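Local coordinates for protein predicted ATPase of the ABC class (Vibrio vulnificus, PDB 5D6A) that probably hydrolyses ATP as a dimeric ATPase of the ABC class, captured here with the non-hydrolysable ATP analogue AMP-PNP and sodium, at residues A[333-338]-A[565-570]; A[344-349]-A[497-502]; A[350-355]-A[460-465]. All coordinates share one frame; numbering follows the deposited sequence.

Interaction 1 (A[333-338]-A[565-570]); sequences TTQDAS and RMRKSQ. With NA (sodium ion), chain B; ANP (phosphoaminophosphonic acid-adenylate ester), chain C.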
loop_
_atom_site.group_PDB
_atom_site.type_symbol
_atom_site.label_atom_id
_atom_site.label_comp_id
_atom_site.label_asym_id
_atom_site.label_seq_id
_atom_site.Cartn_x
_atom_site.Cartn_y
_atom_site.Cartn_z
ATOM N N THR A 333 -4.412 1.327 24.407
ATOM C CA THR A 333 -3.101 1.450 23.777
ATOM C C THR A 333 -2.682 0.103 23.184
ATOM O O THR A 333 -2.906 -0.937 23.798
ATOM C CB THR A 333 -2.035 1.903 24.799
ATOM O OG1 THR A 333 -2.405 3.173 25.351
ATOM C CG2 THR A 333 -0.661 2.017 24.152
ATOM N N THR A 334 -2.079 0.129 21.995
ATOM C CA THR A 334 -1.627 -1.098 21.328
ATOM C C THR A 334 -0.690 -0.808 20.152
ATOM O O THR A 334 -0.599 0.325 19.687
ATOM C CB THR A 334 -2.819 -1.928 20.811
ATOM O OG1 THR A 334 -2.349 -3.165 20.261
ATOM C CG2 THR A 334 -3.588 -1.165 19.747
ATOM N N GLN A 335 0.001 -1.849 19.687
ATOM C CA GLN A 335 0.923 -1.761 18.550
ATOM C C GLN A 335 0.464 -2.635 17.373
ATOM O O GLN A 335 1.155 -2.732 16.357
ATOM C CB GLN A 335 2.336 -2.161 18.991
ATOM C CG GLN A 335 3.043 -1.118 19.845
ATOM C CD GLN A 335 3.451 0.114 19.047
ATOM O OE1 GLN A 335 3.796 0.018 17.869
ATOM N NE2 GLN A 335 3.431 1.275 19.694
ATOM N N ASP A 336 -0.703 -3.256 17.514
ATOM C CA ASP A 336 -1.262 -4.118 16.474
ATOM C C ASP A 336 -2.781 -4.142 16.656
ATOM O O ASP A 336 -3.343 -5.086 17.209
ATOM C CB ASP A 336 -0.661 -5.521 16.587
ATOM C CG ASP A 336 -1.014 -6.416 15.410
ATOM O OD1 ASP A 336 -1.965 -6.101 14.664
ATOM O OD2 ASP A 336 -0.334 -7.448 15.234
ATOM N N ALA A 337 -3.436 -3.089 16.174
ATOM C CA ALA A 337 -4.880 -2.920 16.331
ATOM C C ALA A 337 -5.751 -3.755 15.398
ATOM O O ALA A 337 -5.428 -3.964 14.227
ATOM C CB ALA A 337 -5.244 -1.450 16.186
ATOM N N SER A 338 -6.881 -4.194 15.948
ATOM C CA SER A 338 -7.881 -4.984 15.235
ATOM C C SER A 338 -8.611 -4.141 14.179
ATOM O O SER A 338 -8.302 -2.968 13.990
ATOM C CB SER A 338 -8.884 -5.554 16.250
ATOM O OG SER A 338 -10.006 -6.142 15.620
ATOM N N ARG A 565 -0.392 7.459 14.269
ATOM C CA ARG A 565 0.110 6.182 13.753
ATOM C C ARG A 565 1.615 6.003 13.922
ATOM O O ARG A 565 2.163 4.981 13.505
ATOM C CB ARG A 565 -0.279 6.032 12.283
ATOM C CG ARG A 565 -1.776 5.867 12.102
ATOM C CD ARG A 565 -2.224 6.036 10.661
ATOM N NE ARG A 565 -3.647 5.744 10.540
ATOM C CZ ARG A 565 -4.623 6.577 10.897
ATOM N NH1 ARG A 565 -5.887 6.205 10.754
ATOM N NH2 ARG A 565 -4.349 7.773 11.407
HETATM N N MSE A 566 2.280 6.987 14.527
HETATM C CA MSE A 566 3.718 6.891 14.785
HETATM C C MSE A 566 3.842 6.093 16.054
HETATM O O MSE A 566 3.298 6.472 17.091
HETATM C CB MSE A 566 4.356 8.267 14.908
HETATM C CG MSE A 566 5.793 8.246 14.408
HETATM SE SE MSE A 566 7.026 8.350 15.933
HETATM C CE MSE A 566 6.724 10.245 16.369
ATOM N N ARG A 567 4.575 4.989 15.978
ATOM C CA ARG A 567 4.702 4.044 17.096
ATOM C C ARG A 567 5.437 4.530 18.352
ATOM O O ARG A 567 5.317 3.907 19.410
ATOM C CB ARG A 567 5.318 2.744 16.574
ATOM C CG ARG A 567 4.467 2.133 15.470
ATOM C CD ARG A 567 5.065 0.890 14.846
ATOM N NE ARG A 567 4.145 0.315 13.865
ATOM C CZ ARG A 567 3.147 -0.521 14.156
ATOM N NH1 ARG A 567 2.916 -0.900 15.412
ATOM N NH2 ARG A 567 2.369 -0.984 13.185
ATOM N N LYS A 568 6.177 5.631 18.245
ATOM C CA LYS A 568 6.912 6.173 19.395
ATOM C C LYS A 568 6.201 7.365 20.042
ATOM O O LYS A 568 6.551 7.764 21.152
ATOM C CB LYS A 568 8.318 6.607 18.978
ATOM C CG LYS A 568 9.195 5.505 18.400
ATOM C CD LYS A 568 9.533 4.438 19.425
ATOM C CE LYS A 568 10.501 3.422 18.843
ATOM N NZ LYS A 568 10.858 2.362 19.820
ATOM N N SER A 569 5.220 7.941 19.352
ATOM C CA SER A 569 4.488 9.088 19.889
ATOM C C SER A 569 4.034 8.860 21.327
ATOM O O SER A 569 3.522 7.790 21.662
ATOM C CB SER A 569 3.262 9.400 19.027
ATOM O OG SER A 569 3.634 9.826 17.733
ATOM N N GLN A 570 4.228 9.874 22.168
ATOM C CA GLN A 570 3.814 9.804 23.565
ATOM C C GLN A 570 2.593 10.685 23.830
ATOM O O GLN A 570 2.679 11.915 23.801
ATOM C CB GLN A 570 4.950 10.210 24.507
ATOM C CG GLN A 570 6.131 9.254 24.534
ATOM C CD GLN A 570 7.109 9.564 25.657
ATOM O OE1 GLN A 570 6.795 10.312 26.586
ATOM N NE2 GLN A 570 8.296 8.976 25.587
HETATM NA NA NA B . -12.288 -6.933 15.393
HETATM P PG ANP C . -10.586 -9.003 13.234
HETATM O O1G ANP C . -10.439 -10.343 12.559
HETATM O O2G ANP C . -10.192 -7.835 12.356
HETATM O O3G ANP C . -11.916 -8.849 13.929
HETATM P PB ANP C . -9.778 -9.389 16.167
HETATM O O1B ANP C . -10.315 -10.787 16.224
HETATM O O2B ANP C . -10.670 -8.275 16.665
HETATM N N3B ANP C . -9.369 -9.015 14.500
HETATM P PA ANP C . -6.973 -9.346 16.455
HETATM O O1A ANP C . -6.404 -10.738 16.374
HETATM O O2A ANP C . -6.991 -8.493 15.212
HETATM O O3A ANP C . -8.453 -9.404 17.081
HETATM O "O5'" ANP C . -6.174 -8.529 17.581
HETATM C "C5'" ANP C . -6.007 -9.065 18.885
HETATM C "C4'" ANP C . -4.799 -8.429 19.558
HETATM O "O4'" ANP C . -4.333 -9.305 20.587
HETATM C "C3'" ANP C . -3.627 -8.210 18.610
HETATM O "O3'" ANP C . -2.943 -6.993 18.944
HETATM C "C2'" ANP C . -2.738 -9.415 18.824
HETATM O "O2'" ANP C . -1.353 -9.086 18.677
HETATM C "C1'" ANP C . -3.071 -9.876 20.240
HETATM N N9 ANP C . -3.145 -11.354 20.336
HETATM C C8 ANP C . -3.788 -12.191 19.493
HETATM N N7 ANP C . -3.635 -13.479 19.895
HETATM C C5 ANP C . -2.888 -13.474 21.014
HETATM C C6 ANP C . -2.354 -14.490 21.950
HETATM N N6 ANP C . -2.602 -15.805 21.759
HETATM N N1 ANP C . -1.615 -14.059 22.999
HETATM C C2 ANP C . -1.360 -12.749 23.205
HETATM N N3 ANP C . -1.818 -11.779 22.385
HETATM C C4 ANP C . -2.572 -12.073 21.299
#
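Three hydrogen bonds join Q335 and R567, the arginine donating to the main-chain and carboxamide oxygens of Q335 and Q335 to the carbonyl of R567. R567 crosses the end of Q335 obliquely. Its CB is 3.4 Å from Q335 OE1, CG is 3.3 Å from the same oxygen, and CD again comes within 3.4 Å, so the carboxamide oxygen rests against the aliphatic part of the extended arginine. NE is farther off. At the tip, NH1 bonds twice to the one glutamine: to Q335 O at 2.7 Å in a fairly straight bond (N-H...O 163°), and to Q335 OE1 at 2.8 Å. Both acceptors lie close to the guanidinium plane, although that plane is turned 49° from the amide. The other terminal nitrogen, NH2, is used by G308 O, which should help fix the rotation of the group. Q335 can present OE1 and its own carbonyl to one nitrogen because its chain bends at chi2 (-71°), folding the amide back beside the backbone. The same bend sends NE2 to a lone pair of R567 O, 3.3 Å away, in the type I turn M566-S569. The loop so held leads straight to the nucleotide: the run A337-S338 at the start of helix 339-352 is consistent with the ABC signature motif, which in a closed dimer faces the P-loop of the partner. Accordingly, S338 OG binds the sodium ion at 2.4 Å together with two AMP-PNP phosphate oxygens, while K271 and G270 of the second subunit hold the same nucleotide through their backbone amides. D336 O accepts from the ribose O3' at 2.6 Å, and T334 OG1, taking the amide of D336, forms an ST turn that shapes this bend.

Interaction 2 (A[344-349]-A[497-502]); sequences AAWLQE and LSALEQ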
loop_
_atom_site.group_PDB
_atom_site.type_symbol
_atom_site.label_atom_id
_atom_site.label_comp_id
_atom_site.label_asym_id
_atom_site.label_seq_id
_atom_site.Cartn_x
_atom_site.Cartn_y
_atom_site.Cartn_z
ATOM N N ALA A 344 -12.761 2.255 15.139
ATOM C CA ALA A 344 -13.332 2.966 16.284
ATOM C C ALA A 344 -12.341 4.026 16.766
ATOM O O ALA A 344 -12.714 5.168 17.056
ATOM C CB ALA A 344 -13.654 1.992 17.408
ATOM N N ALA A 345 -11.073 3.633 16.843
ATOM C CA ALA A 345 -10.015 4.537 17.251
ATOM C C ALA A 345 -9.938 5.700 16.274
ATOM O O ALA A 345 -9.940 6.855 16.688
ATOM C CB ALA A 345 -8.688 3.804 17.314
ATOM N N TRP A 346 -9.896 5.389 14.979
ATOM C CA TRP A 346 -9.821 6.413 13.933
ATOM C C TRP A 346 -10.970 7.397 14.117
ATOM O O TRP A 346 -10.789 8.614 14.048
ATOM C CB TRP A 346 -9.949 5.788 12.538
ATOM C CG TRP A 346 -9.436 6.665 11.417
ATOM C CD1 TRP A 346 -9.386 8.033 11.391
ATOM C CD2 TRP A 346 -9.002 6.230 10.124
ATOM N NE1 TRP A 346 -8.883 8.467 10.191
ATOM C CE2 TRP A 346 -8.650 7.382 9.390
ATOM C CE3 TRP A 346 -8.846 4.980 9.528
ATOM C CZ2 TRP A 346 -8.158 7.317 8.089
ATOM C CZ3 TRP A 346 -8.360 4.918 8.235
ATOM C CH2 TRP A 346 -8.023 6.079 7.531
ATOM N N LEU A 347 -12.161 6.850 14.347
ATOM C CA LEU A 347 -13.354 7.663 14.529
ATOM C C LEU A 347 -13.156 8.662 15.662
ATOM O O LEU A 347 -13.284 9.871 15.461
ATOM C CB LEU A 347 -14.573 6.769 14.789
ATOM C CG LEU A 347 -15.921 7.452 15.040
ATOM C CD1 LEU A 347 -16.250 8.461 13.958
ATOM C CD2 LEU A 347 -17.020 6.409 15.140
ATOM N N GLN A 348 -12.814 8.152 16.841
ATOM C CA GLN A 348 -12.600 9.000 18.009
ATOM C C GLN A 348 -11.517 10.047 17.751
ATOM O O GLN A 348 -11.669 11.208 18.130
ATOM C CB GLN A 348 -12.215 8.152 19.219
ATOM C CG GLN A 348 -12.155 8.940 20.517
ATOM C CD GLN A 348 -13.504 9.522 20.909
ATOM O OE1 GLN A 348 -14.548 8.888 20.731
ATOM N NE2 GLN A 348 -13.486 10.727 21.461
ATOM N N GLU A 349 -10.430 9.631 17.105
ATOM C CA GLU A 349 -9.323 10.533 16.788
ATOM C C GLU A 349 -9.773 11.691 15.910
ATOM O O GLU A 349 -9.281 12.810 16.051
ATOM C CB GLU A 349 -8.186 9.770 16.104
ATOM C CG GLU A 349 -7.449 8.806 17.025
ATOM C CD GLU A 349 -6.504 7.864 16.287
ATOM O OE1 GLU A 349 -6.621 7.726 15.049
ATOM O OE2 GLU A 349 -5.650 7.242 16.952
ATOM N N LEU A 497 1.338 5.535 6.198
ATOM C CA LEU A 497 0.222 6.437 5.929
ATOM C C LEU A 497 -0.652 5.941 4.774
ATOM O O LEU A 497 -1.378 6.725 4.167
ATOM C CB LEU A 497 0.757 7.834 5.605
ATOM C CG LEU A 497 1.660 8.505 6.651
ATOM C CD1 LEU A 497 2.137 9.863 6.144
ATOM C CD2 LEU A 497 0.949 8.665 7.986
ATOM N N SER A 498 -0.596 4.640 4.497
ATOM C CA SER A 498 -1.369 4.033 3.410
ATOM C C SER A 498 -2.868 4.263 3.534
ATOM O O SER A 498 -3.538 4.559 2.548
ATOM C CB SER A 498 -1.124 2.526 3.371
ATOM O OG SER A 498 0.242 2.239 3.169
ATOM N N ALA A 499 -3.385 4.113 4.750
ATOM C CA ALA A 499 -4.819 4.268 5.010
ATOM C C ALA A 499 -5.337 5.669 4.702
ATOM O O ALA A 499 -6.504 5.832 4.355
ATOM C CB ALA A 499 -5.137 3.896 6.447
ATOM N N LEU A 500 -4.476 6.672 4.839
ATOM C CA LEU A 500 -4.856 8.050 4.565
ATOM C C LEU A 500 -4.867 8.235 3.055
ATOM O O LEU A 500 -3.942 8.807 2.477
ATOM C CB LEU A 500 -3.863 9.018 5.219
ATOM C CG LEU A 500 -3.615 8.832 6.720
ATOM C CD1 LEU A 500 -2.610 9.861 7.216
ATOM C CD2 LEU A 500 -4.907 8.924 7.514
ATOM N N GLU A 501 -5.926 7.739 2.422
ATOM C CA GLU A 501 -6.046 7.800 0.966
ATOM C C GLU A 501 -6.410 9.181 0.435
ATOM O O GLU A 501 -6.291 9.436 -0.758
ATOM C CB GLU A 501 -7.032 6.746 0.453
ATOM C CG GLU A 501 -8.478 6.912 0.902
ATOM C CD GLU A 501 -9.373 5.808 0.365
ATOM O OE1 GLU A 501 -8.843 4.840 -0.228
ATOM O OE2 GLU A 501 -10.605 5.901 0.537
ATOM N N GLN A 502 -6.862 10.065 1.316
ATOM C CA GLN A 502 -7.196 11.428 0.913
ATOM C C GLN A 502 -5.957 12.255 0.576
ATOM O O GLN A 502 -6.057 13.222 -0.174
ATOM C CB GLN A 502 -8.014 12.134 1.993
ATOM C CG GLN A 502 -9.476 11.729 2.027
ATOM C CD GLN A 502 -10.226 12.399 3.158
ATOM O OE1 GLN A 502 -9.871 12.238 4.319
ATOM N NE2 GLN A 502 -11.279 13.134 2.827
#
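W346 projects from helix 339-352 into the loop that follows strand 493-496 and makes every contact between the two segments. The backbones stand well apart, with 10.5 Å between W346 CA and A499 CA, and the indole bridges most of that gap. With CG anti to the backbone N (chi1 -161°), the ring leaves the helix with its six-membered part leading. The packing is close at that far end. CH2 lies 3.8 Å from the methyl CB of A499, and CZ3 touches the same methyl. The carbonyl O of A499 approaches the ring edge near its plane, 3.5 Å from CH2, so a polar atom faces the aromatic C-H rim. On the neighbouring corner CZ2 meets L500 CD2 at 3.7 Å, the leucine branch coming in obliquely. L500 sits at the centre of an inverse gamma turn, and this tight bend presents the A499 carbonyl and the L500 side chain to the indole together. R565 adds a cation-pi contact to the indole, and M301, I303 and R304 pack against the tryptophan as well. The solvent side lies at S498, exposed with OG turned back to D496, and at the partly open E501, which forms a salt bridge with K302; A499 is itself partly open although its methyl and carbonyl meet the ring. Anchoring here is thus largely apolar and concentrated on one aromatic side chain. The arrangement joins the C-terminal part of the chain to the helix that follows the probable signature motif, an element characteristic of the ABC ATPase fold.

Interaction 3 (A[350-355]-A[460-465]); sequences SVEAGA and PPRALH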
loop_
_atom_site.group_PDB
_atom_site.type_symbol
_atom_site.label_atom_id
_atom_site.label_comp_id
_atom_site.label_asym_id
_atom_site.label_seq_id
_atom_site.Cartn_x
_atom_site.Cartn_y
_atom_site.Cartn_z
ATOM N N SER A 350 -10.711 11.422 15.008
ATOM C CA SER A 350 -11.227 12.458 14.107
ATOM C C SER A 350 -12.069 13.487 14.879
ATOM O O SER A 350 -11.993 14.692 14.622
ATOM C CB SER A 350 -12.042 11.817 12.985
ATOM O OG SER A 350 -11.276 10.823 12.325
ATOM N N VAL A 351 -12.866 13.004 15.826
ATOM C CA VAL A 351 -13.672 13.890 16.649
ATOM C C VAL A 351 -12.728 14.776 17.460
ATOM O O VAL A 351 -12.902 15.993 17.519
ATOM C CB VAL A 351 -14.593 13.107 17.605
ATOM C CG1 VAL A 351 -15.357 14.064 18.516
ATOM C CG2 VAL A 351 -15.554 12.223 16.820
ATOM N N GLU A 352 -11.711 14.153 18.052
ATOM C CA GLU A 352 -10.719 14.860 18.857
ATOM C C GLU A 352 -10.111 16.021 18.071
ATOM O O GLU A 352 -9.980 17.128 18.588
ATOM C CB GLU A 352 -9.600 13.903 19.291
ATOM C CG GLU A 352 -8.702 14.442 20.404
ATOM C CD GLU A 352 -7.461 13.592 20.636
ATOM O OE1 GLU A 352 -6.720 13.329 19.665
ATOM O OE2 GLU A 352 -7.198 13.220 21.797
ATOM N N ALA A 353 -9.758 15.759 16.816
ATOM C CA ALA A 353 -9.130 16.762 15.943
ATOM C C ALA A 353 -10.097 17.815 15.389
ATOM O O ALA A 353 -9.672 18.739 14.696
ATOM C CB ALA A 353 -8.403 16.068 14.796
ATOM N N GLY A 354 -11.390 17.665 15.662
ATOM C CA GLY A 354 -12.377 18.641 15.204
ATOM C C GLY A 354 -12.873 18.462 13.780
ATOM O O GLY A 354 -13.066 19.444 13.062
ATOM N N ALA A 355 -13.082 17.213 13.368
ATOM C CA ALA A 355 -13.600 16.923 12.033
ATOM C C ALA A 355 -15.105 17.136 12.053
ATOM O O ALA A 355 -15.787 16.665 12.970
ATOM C CB ALA A 355 -13.278 15.494 11.634
ATOM N N PRO A 460 -11.643 15.301 26.967
ATOM C CA PRO A 460 -10.594 16.282 26.714
ATOM C C PRO A 460 -9.546 15.653 25.798
ATOM O O PRO A 460 -9.291 14.453 25.909
ATOM C CB PRO A 460 -10.012 16.553 28.105
ATOM C CG PRO A 460 -10.367 15.358 28.918
ATOM C CD PRO A 460 -11.684 14.883 28.380
ATOM N N PRO A 461 -8.935 16.446 24.899
ATOM C CA PRO A 461 -7.949 15.843 24.003
ATOM C C PRO A 461 -6.742 15.298 24.752
ATOM O O PRO A 461 -6.405 15.796 25.827
ATOM C CB PRO A 461 -7.527 17.010 23.088
ATOM C CG PRO A 461 -8.484 18.125 23.359
ATOM C CD PRO A 461 -9.001 17.909 24.745
ATOM N N ARG A 462 -6.110 14.272 24.191
ATOM C CA ARG A 462 -4.919 13.691 24.794
ATOM C C ARG A 462 -3.782 14.686 24.672
ATOM O O ARG A 462 -3.642 15.351 23.645
ATOM C CB ARG A 462 -4.501 12.418 24.060
ATOM C CG ARG A 462 -5.507 11.281 24.076
ATOM C CD ARG A 462 -5.122 10.246 23.027
ATOM N NE ARG A 462 -5.192 10.817 21.679
ATOM C CZ ARG A 462 -4.747 10.225 20.572
ATOM N NH1 ARG A 462 -4.170 9.028 20.621
ATOM N NH2 ARG A 462 -4.864 10.845 19.405
ATOM N N ALA A 463 -2.968 14.788 25.712
ATOM C CA ALA A 463 -1.822 15.677 25.668
ATOM C C ALA A 463 -0.698 14.982 24.898
ATOM O O ALA A 463 -0.553 13.763 24.975
ATOM C CB ALA A 463 -1.371 16.032 27.075
ATOM N N LEU A 464 0.083 15.754 24.149
ATOM C CA LEU A 464 1.203 15.213 23.381
ATOM C C LEU A 464 2.523 15.594 24.042
ATOM O O LEU A 464 2.687 16.726 24.492
ATOM C CB LEU A 464 1.182 15.760 21.952
ATOM C CG LEU A 464 2.333 15.348 21.023
ATOM C CD1 LEU A 464 2.364 13.841 20.810
ATOM C CD2 LEU A 464 2.218 16.068 19.690
ATOM N N HIS A 465 3.462 14.650 24.097
ATOM C CA HIS A 465 4.776 14.917 24.675
ATOM C C HIS A 465 5.650 15.485 23.556
ATOM O O HIS A 465 6.459 14.768 22.964
ATOM C CB HIS A 465 5.412 13.638 25.227
ATOM C CG HIS A 465 6.564 13.887 26.153
ATOM N ND1 HIS A 465 6.752 13.176 27.319
ATOM C CD2 HIS A 465 7.546 14.816 26.121
ATOM C CE1 HIS A 465 7.828 13.624 27.939
ATOM N NE2 HIS A 465 8.325 14.624 27.235
#
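E352, in the last turn of helix 339-352, points its carboxylate at R462, and the two side chains cross at about a right angle. The arginine meets the acid side-on, offering NE and one terminal nitrogen to the two oxygens. NE reaches OE2 of E352 at 3.1 Å and NH2 reaches OE1, also at 3.1 Å, each on the syn side. The planes of the carboxylate and guanidinium are inclined by 32°, so the side-on pair is clearly twisted rather than coplanar. R462 bends at chi3 (-64°), which turns NE and NH2 to the two carboxylate oxygens, whereas E352 reaches out extended, its CG anti to the backbone N. A third bond comes from a different direction: R462 N donates to OE2 at 2.8 Å almost straight (177°), from above the carboxylate plane. On the same side of the carboxylate as that amide, E352 CG rests against P461 CB at 3.9 Å, and just beyond E352 the helix ends in a Schellman motif with G354 at positive phi. The guanidinium has further partners in H312 O, through NH1, and N564, through NH2, and F571 adds a cation-pi contact. With three donors on the carboxylate, two of them on OE2, and a formal positive charge beside it, E352 is probably held ionised, and both side chains are probably restrained in their rotation.

In the fold
Following the chain from the N terminus, residues 333-338 lead from strand 332-334 into helix 339-352, whose middle and end supply 344-349 and 350-355. The partners then come in reverse order. Segment 460-465 closes interaction 3, the innermost loop; 497-502 closes interaction 2 around it; and 565-570 closes interaction 1 around both, so the three nest without crossing. Interactions 1 and 2 adjoin through R565, while a probable hydrogen bond from H465 N to Q570 O joins interactions 1 and 3. Together they tie the strand and the helix that starts beside the nucleotide to the small sheet and loops of the C-terminal region.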